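Local coordinates for protein P-granule scaffold (Caenorhabditis japonica, PDB 5W4A) that serves as a scaffold protein of germline P granules, probably binds RNA, and is likely to take part in mRNA repression, at residues 17-22 and 62-67; 9-14 and 22-27. All coordinates share one frame; numbering follows the deposited sequence.

Contact 1 of 2, residues 17-22 and 62-67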
loop_
_atom_site.group_PDB
_atom_site.type_symbol
_atom_site.label_atom_id
_atom_site.label_comp_id
_atom_site.label_asym_id
_atom_site.label_seq_id
_atom_site.Cartn_x
_atom_site.Cartn_y
_atom_site.Cartn_z
ATOM N N TYR C 17 -7.262 -11.429 8.489
ATOM C CA TYR C 17 -6.388 -12.507 8.023
ATOM C C TYR C 17 -5.722 -13.203 9.209
ATOM O O TYR C 17 -5.780 -14.434 9.334
ATOM C CB TYR C 17 -5.305 -11.994 7.036
ATOM C CG TYR C 17 -4.361 -13.102 6.749
ATOM C CD1 TYR C 17 -4.761 -14.200 5.987
ATOM C CD2 TYR C 17 -3.102 -13.129 7.338
ATOM C CE1 TYR C 17 -3.954 -15.298 5.825
ATOM C CE2 TYR C 17 -2.276 -14.210 7.169
ATOM C CZ TYR C 17 -2.704 -15.292 6.410
ATOM O OH TYR C 17 -1.909 -16.385 6.222
ATOM N N PHE C 18 -5.114 -12.420 10.105
ATOM C CA PHE C 18 -4.207 -12.966 11.120
ATOM C C PHE C 18 -4.928 -13.497 12.359
ATOM O O PHE C 18 -4.341 -14.278 13.110
ATOM C CB PHE C 18 -3.208 -11.888 11.562
ATOM C CG PHE C 18 -2.162 -11.550 10.529
ATOM C CD1 PHE C 18 -2.313 -10.450 9.693
ATOM C CD2 PHE C 18 -1.009 -12.334 10.403
ATOM C CE1 PHE C 18 -1.349 -10.146 8.748
ATOM C CE2 PHE C 18 -0.043 -12.022 9.465
ATOM C CZ PHE C 18 -0.217 -10.942 8.624
ATOM N N PHE C 19 -6.182 -13.090 12.601
ATOM C CA PHE C 19 -6.871 -13.371 13.869
ATOM C C PHE C 19 -8.305 -13.897 13.687
ATOM O O PHE C 19 -9.232 -13.440 14.358
ATOM C CB PHE C 19 -6.886 -12.105 14.725
ATOM C CG PHE C 19 -5.504 -11.589 15.077
ATOM C CD1 PHE C 19 -4.734 -12.258 15.992
ATOM C CD2 PHE C 19 -4.987 -10.455 14.449
ATOM C CE1 PHE C 19 -3.443 -11.790 16.323
ATOM C CE2 PHE C 19 -3.714 -9.991 14.765
ATOM C CZ PHE C 19 -2.952 -10.677 15.707
ATOM N N PRO C 20 -8.519 -14.884 12.826
ATOM C CA PRO C 20 -9.917 -15.355 12.651
ATOM C C PRO C 20 -10.578 -15.923 13.902
ATOM O O PRO C 20 -11.771 -15.658 14.117
ATOM C CB PRO C 20 -9.789 -16.422 11.561
ATOM C CG PRO C 20 -8.369 -16.841 11.578
ATOM C CD PRO C 20 -7.600 -15.624 11.935
ATOM N N ASN C 21 -9.868 -16.696 14.739
ATOM C CA ASN C 21 -10.544 -17.245 15.914
ATOM C C ASN C 21 -10.807 -16.158 16.953
ATOM O O ASN C 21 -11.781 -16.261 17.710
ATOM C CB ASN C 21 -9.719 -18.396 16.505
ATOM C CG ASN C 21 -10.506 -19.230 17.496
ATOM O OD1 ASN C 21 -11.691 -19.526 17.280
ATOM N ND2 ASN C 21 -9.840 -19.657 18.568
ATOM N N LEU C 22 -9.983 -15.103 16.994
ATOM C CA LEU C 22 -10.263 -13.982 17.894
ATOM C C LEU C 22 -11.521 -13.250 17.453
ATOM O O LEU C 22 -12.358 -12.866 18.284
ATOM C CB LEU C 22 -9.068 -13.027 17.933
ATOM C CG LEU C 22 -9.219 -11.750 18.766
ATOM C CD1 LEU C 22 -9.355 -12.095 20.232
ATOM C CD2 LEU C 22 -8.020 -10.831 18.576
ATOM N N GLN C 62 -3.220 -20.073 22.544
ATOM C CA GLN C 62 -4.426 -20.888 22.650
ATOM C C GLN C 62 -5.512 -20.423 21.696
ATOM O O GLN C 62 -6.258 -21.248 21.142
ATOM C CB GLN C 62 -4.954 -20.872 24.088
ATOM C CG GLN C 62 -4.132 -21.696 25.060
ATOM C CD GLN C 62 -4.082 -23.152 24.665
ATOM O OE1 GLN C 62 -5.102 -23.743 24.300
ATOM N NE2 GLN C 62 -2.887 -23.731 24.694
ATOM N N ILE C 63 -5.657 -19.101 21.528
ATOM C CA ILE C 63 -6.626 -18.568 20.582
ATOM C C ILE C 63 -6.174 -18.833 19.149
ATOM O O ILE C 63 -6.995 -19.115 18.268
ATOM C CB ILE C 63 -6.838 -17.062 20.848
ATOM C CG1 ILE C 63 -7.776 -16.846 22.043
ATOM C CG2 ILE C 63 -7.387 -16.325 19.604
ATOM C CD1 ILE C 63 -9.247 -17.267 21.808
ATOM N N LEU C 64 -4.869 -18.726 18.888
ATOM C CA LEU C 64 -4.343 -18.929 17.537
ATOM C C LEU C 64 -4.411 -20.388 17.111
ATOM O O LEU C 64 -4.626 -20.688 15.927
ATOM C CB LEU C 64 -2.898 -18.437 17.468
ATOM C CG LEU C 64 -2.682 -16.924 17.533
ATOM C CD1 LEU C 64 -1.217 -16.649 17.398
ATOM C CD2 LEU C 64 -3.489 -16.179 16.445
ATOM N N PHE C 65 -4.210 -21.313 18.043
ATOM C CA PHE C 65 -4.135 -22.737 17.725
ATOM C C PHE C 65 -5.113 -23.532 18.587
ATOM O O PHE C 65 -4.698 -24.317 19.448
ATOM C CB PHE C 65 -2.708 -23.253 17.920
ATOM C CG PHE C 65 -1.676 -22.568 17.053
ATOM C CD1 PHE C 65 -1.389 -23.037 15.778
ATOM C CD2 PHE C 65 -0.972 -21.461 17.517
ATOM C CE1 PHE C 65 -0.438 -22.417 14.989
ATOM C CE2 PHE C 65 -0.018 -20.842 16.738
ATOM C CZ PHE C 65 0.256 -21.322 15.462
ATOM N N PRO C 66 -6.414 -23.374 18.360
ATOM C CA PRO C 66 -7.393 -24.166 19.120
ATOM C C PRO C 66 -7.330 -25.645 18.757
ATOM O O PRO C 66 -6.797 -26.042 17.720
ATOM C CB PRO C 66 -8.732 -23.547 18.717
ATOM C CG PRO C 66 -8.495 -22.945 17.384
ATOM C CD PRO C 66 -7.072 -22.471 17.398
ATOM N N SER C 67 -7.876 -26.478 19.641
ATOM C CA SER C 67 -7.888 -27.911 19.365
ATOM C C SER C 67 -8.632 -28.185 18.069
ATOM O O SER C 67 -9.655 -27.556 17.768
ATOM C CB SER C 67 -8.542 -28.684 20.510
ATOM O OG SER C 67 -8.646 -30.063 20.180
#

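Contact 2 of 2, residues 9-14 and 22-27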
loop_
_atom_site.group_PDB
_atom_site.type_symbol
_atom_site.label_atom_id
_atom_site.label_comp_id
_atom_site.label_asym_id
_atom_site.label_seq_id
_atom_site.Cartn_x
_atom_site.Cartn_y
_atom_site.Cartn_z
ATOM N N VAL C 9 -10.870 -13.702 5.864
ATOM C CA VAL C 9 -12.196 -14.177 6.247
ATOM C C VAL C 9 -12.882 -13.073 7.057
ATOM O O VAL C 9 -12.264 -12.110 7.514
ATOM C CB VAL C 9 -12.137 -15.494 7.032
ATOM C CG1 VAL C 9 -11.450 -16.579 6.207
ATOM C CG2 VAL C 9 -11.405 -15.310 8.344
ATOM N N GLU C 10 -14.200 -13.221 7.222
ATOM C CA GLU C 10 -14.986 -12.215 7.908
ATOM C C GLU C 10 -15.982 -12.900 8.820
ATOM O O GLU C 10 -16.501 -13.968 8.484
ATOM C CB GLU C 10 -15.703 -11.316 6.893
ATOM C CG GLU C 10 -16.472 -10.166 7.482
ATOM C CD GLU C 10 -16.866 -9.137 6.408
ATOM O OE1 GLU C 10 -15.981 -8.802 5.583
ATOM O OE2 GLU C 10 -18.019 -8.672 6.456
ATOM N N PHE C 11 -16.228 -12.273 9.980
ATOM C CA PHE C 11 -17.268 -12.691 10.918
ATOM C C PHE C 11 -18.027 -11.441 11.344
ATOM O O PHE C 11 -17.482 -10.606 12.062
ATOM C CB PHE C 11 -16.677 -13.383 12.145
ATOM C CG PHE C 11 -15.880 -14.613 11.835
ATOM C CD1 PHE C 11 -14.521 -14.531 11.645
ATOM C CD2 PHE C 11 -16.497 -15.848 11.718
ATOM C CE1 PHE C 11 -13.768 -15.673 11.351
ATOM C CE2 PHE C 11 -15.726 -16.998 11.439
ATOM C CZ PHE C 11 -14.360 -16.874 11.252
ATOM N N LEU C 12 -19.274 -11.305 10.899
ATOM C CA LEU C 12 -20.168 -10.220 11.374
ATOM C C LEU C 12 -19.456 -8.864 11.596
ATOM O O LEU C 12 -19.403 -8.316 12.706
ATOM C CB LEU C 12 -20.845 -10.617 12.665
ATOM C CG LEU C 12 -21.969 -9.633 12.991
ATOM C CD1 LEU C 12 -23.100 -9.740 11.989
ATOM C CD2 LEU C 12 -22.461 -9.882 14.392
ATOM N N GLY C 13 -18.946 -8.327 10.523
ATOM C CA GLY C 13 -18.311 -7.021 10.540
ATOM C C GLY C 13 -16.832 -7.007 10.867
ATOM O O GLY C 13 -16.221 -5.929 10.846
ATOM N N ILE C 14 -16.236 -8.142 11.193
ATOM C CA ILE C 14 -14.828 -8.201 11.563
ATOM C C ILE C 14 -14.116 -8.952 10.432
ATOM O O ILE C 14 -14.220 -10.171 10.317
ATOM C CB ILE C 14 -14.579 -8.861 12.923
ATOM C CG1 ILE C 14 -15.423 -8.198 14.041
ATOM C CG2 ILE C 14 -13.075 -8.744 13.226
ATOM C CD1 ILE C 14 -15.128 -8.728 15.464
ATOM N N LEU C 22 -9.983 -15.103 16.994
ATOM C CA LEU C 22 -10.263 -13.982 17.894
ATOM C C LEU C 22 -11.521 -13.250 17.453
ATOM O O LEU C 22 -12.358 -12.866 18.284
ATOM C CB LEU C 22 -9.068 -13.027 17.933
ATOM C CG LEU C 22 -9.219 -11.750 18.766
ATOM C CD1 LEU C 22 -9.355 -12.095 20.232
ATOM C CD2 LEU C 22 -8.020 -10.831 18.576
ATOM N N ALA C 23 -11.647 -13.008 16.148
ATOM C CA ALA C 23 -12.846 -12.370 15.624
ATOM C C ALA C 23 -14.091 -13.192 15.952
ATOM O O ALA C 23 -15.100 -12.653 16.404
ATOM C CB ALA C 23 -12.693 -12.186 14.118
ATOM N N LEU C 24 -14.041 -14.490 15.689
ATOM C CA LEU C 24 -15.176 -15.348 15.961
ATOM C C LEU C 24 -15.505 -15.345 17.447
ATOM O O LEU C 24 -16.682 -15.268 17.826
ATOM C CB LEU C 24 -14.871 -16.772 15.494
ATOM C CG LEU C 24 -15.978 -17.796 15.807
ATOM C CD1 LEU C 24 -17.323 -17.396 15.164
ATOM C CD2 LEU C 24 -15.561 -19.169 15.323
ATOM N N TYR C 25 -14.479 -15.439 18.298
ATOM C CA TYR C 25 -14.705 -15.385 19.737
ATOM C C TYR C 25 -15.480 -14.128 20.120
ATOM O O TYR C 25 -16.455 -14.189 20.879
ATOM C CB TYR C 25 -13.371 -15.455 20.507
ATOM C CG TYR C 25 -13.621 -15.462 21.999
ATOM C CD1 TYR C 25 -13.773 -16.654 22.672
ATOM C CD2 TYR C 25 -13.789 -14.280 22.704
ATOM C CE1 TYR C 25 -14.053 -16.670 24.033
ATOM C CE2 TYR C 25 -14.081 -14.286 24.048
ATOM C CZ TYR C 25 -14.211 -15.488 24.703
ATOM O OH TYR C 25 -14.513 -15.471 26.045
ATOM N N ALA C 26 -15.059 -12.976 19.602
ATOM C CA ALA C 26 -15.666 -11.713 20.005
ATOM C C ALA C 26 -17.110 -11.616 19.543
ATOM O O ALA C 26 -17.973 -11.094 20.270
ATOM C CB ALA C 26 -14.848 -10.546 19.445
ATOM N N VAL C 27 -17.394 -12.104 18.330
ATOM C CA VAL C 27 -18.752 -12.087 17.793
ATOM C C VAL C 27 -19.685 -12.974 18.618
ATOM O O VAL C 27 -20.871 -12.648 18.806
ATOM C CB VAL C 27 -18.724 -12.500 16.308
ATOM C CG1 VAL C 27 -20.128 -12.912 15.820
ATOM C CG2 VAL C 27 -18.127 -11.340 15.453
#

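Contact 1 of 2, residues 17-22 and 62-67
Asn21 and Pro66 point at each other tip to tip, and the asparagine amide also reaches the backbone where helix 57-64 ends. CG is anti to the backbone N (chi1 -166°), which carries the amide group away from it; ND2 donates to Ile63 O over 2.9 Å. The N-H...O angle of 158° makes this bond fairly straight; it arrives in the carbonyl plane on a lone pair, and the acceptor lies close to the amide plane. Pro66 CG stands 3.7 Å from the same ND2, so the ring packs against the donor nitrogen. An alanine in place of Asn21 would probably leave Ile63 O without this donor and open a gap beside the Pro66 ring. Apolar groups continue the contact: Ile63 CG2 lies 4.1 Å from Leu22 CB. In one of two conformers, and so less certainly, Leu64 CD2 approaches Phe19 CD1 at 4.1 Å, the two side chains crossing obliquely. Phe18 O is hydrogen-bonded to Thr80 of helix 71-84. Phe19, the N-cap residue of helix 20-28, makes an edge-to-face contact with Phe175 of helix 169-179, while Phe43 of helix 42-47 touches Phe19, Leu22 and Ile63, so helices 42-47, 71-84 and 169-179 all touch the junction.

Contact 2 of 2, residues 9-14 and 22-27
Ala23 CB sits between Ile14 and Phe11, and packing is tight here: its methyl is 3.6 Å from Ile14 CG2 and 3.9 Å from Phe11 CD1. The Phe11 ring, its CG anti to the carbonyl carbon (chi1 -60°), turns one face to the helix. Leu24 CB stands over the centre of that face, 4.1 Å from the centroid and only 7° off the normal, a CH-pi contact. From Leu24, CD1 comes within 3.9 Å of Phe11 CD2. Further along the helix, Val27 CG2 approaches Phe11 O at 3.5 Å and Ile14 CD1 at 4.0 Å, the Ile14 and Val27 side chains sliding past each other in opposite directions. The looser side lies at the turn, where exposed Leu12 lays CB 4.0 Å from CG2 of Val27, its partner from the packed part. The type I' turn from Phe11 to Ile14 closes a beta hairpin that rests on helix 20-28, strand 9-11 running nearly parallel to the helix segment at 12°. Within these two segments the hairpin and helix meet through apolar side chains, without a hydrogen bond across, which implies that their fit depends on shape rather than on directional polar pairing.

In the fold
From the N terminus the chain first forms the hairpin of strands 9-11 and 14-16, then enters helix 20-28 within a few residues. Contact 2 closes this short loop by folding 9-14 back onto 22-27, with seven residues between the segments. Contact 1 spans a longer loop of 39 residues, rich in helix, and brings the end of helix 57-64 to the start of helix 20-28. Their segments alternate along the chain, so the loops cross; Leu22 belongs to both. The centres lie about 11 Å apart, and Pro20 O meets Phe11 CE1 at 3.4 Å. Helix 20-28 thus joins the hairpin to the end of helix 57-64.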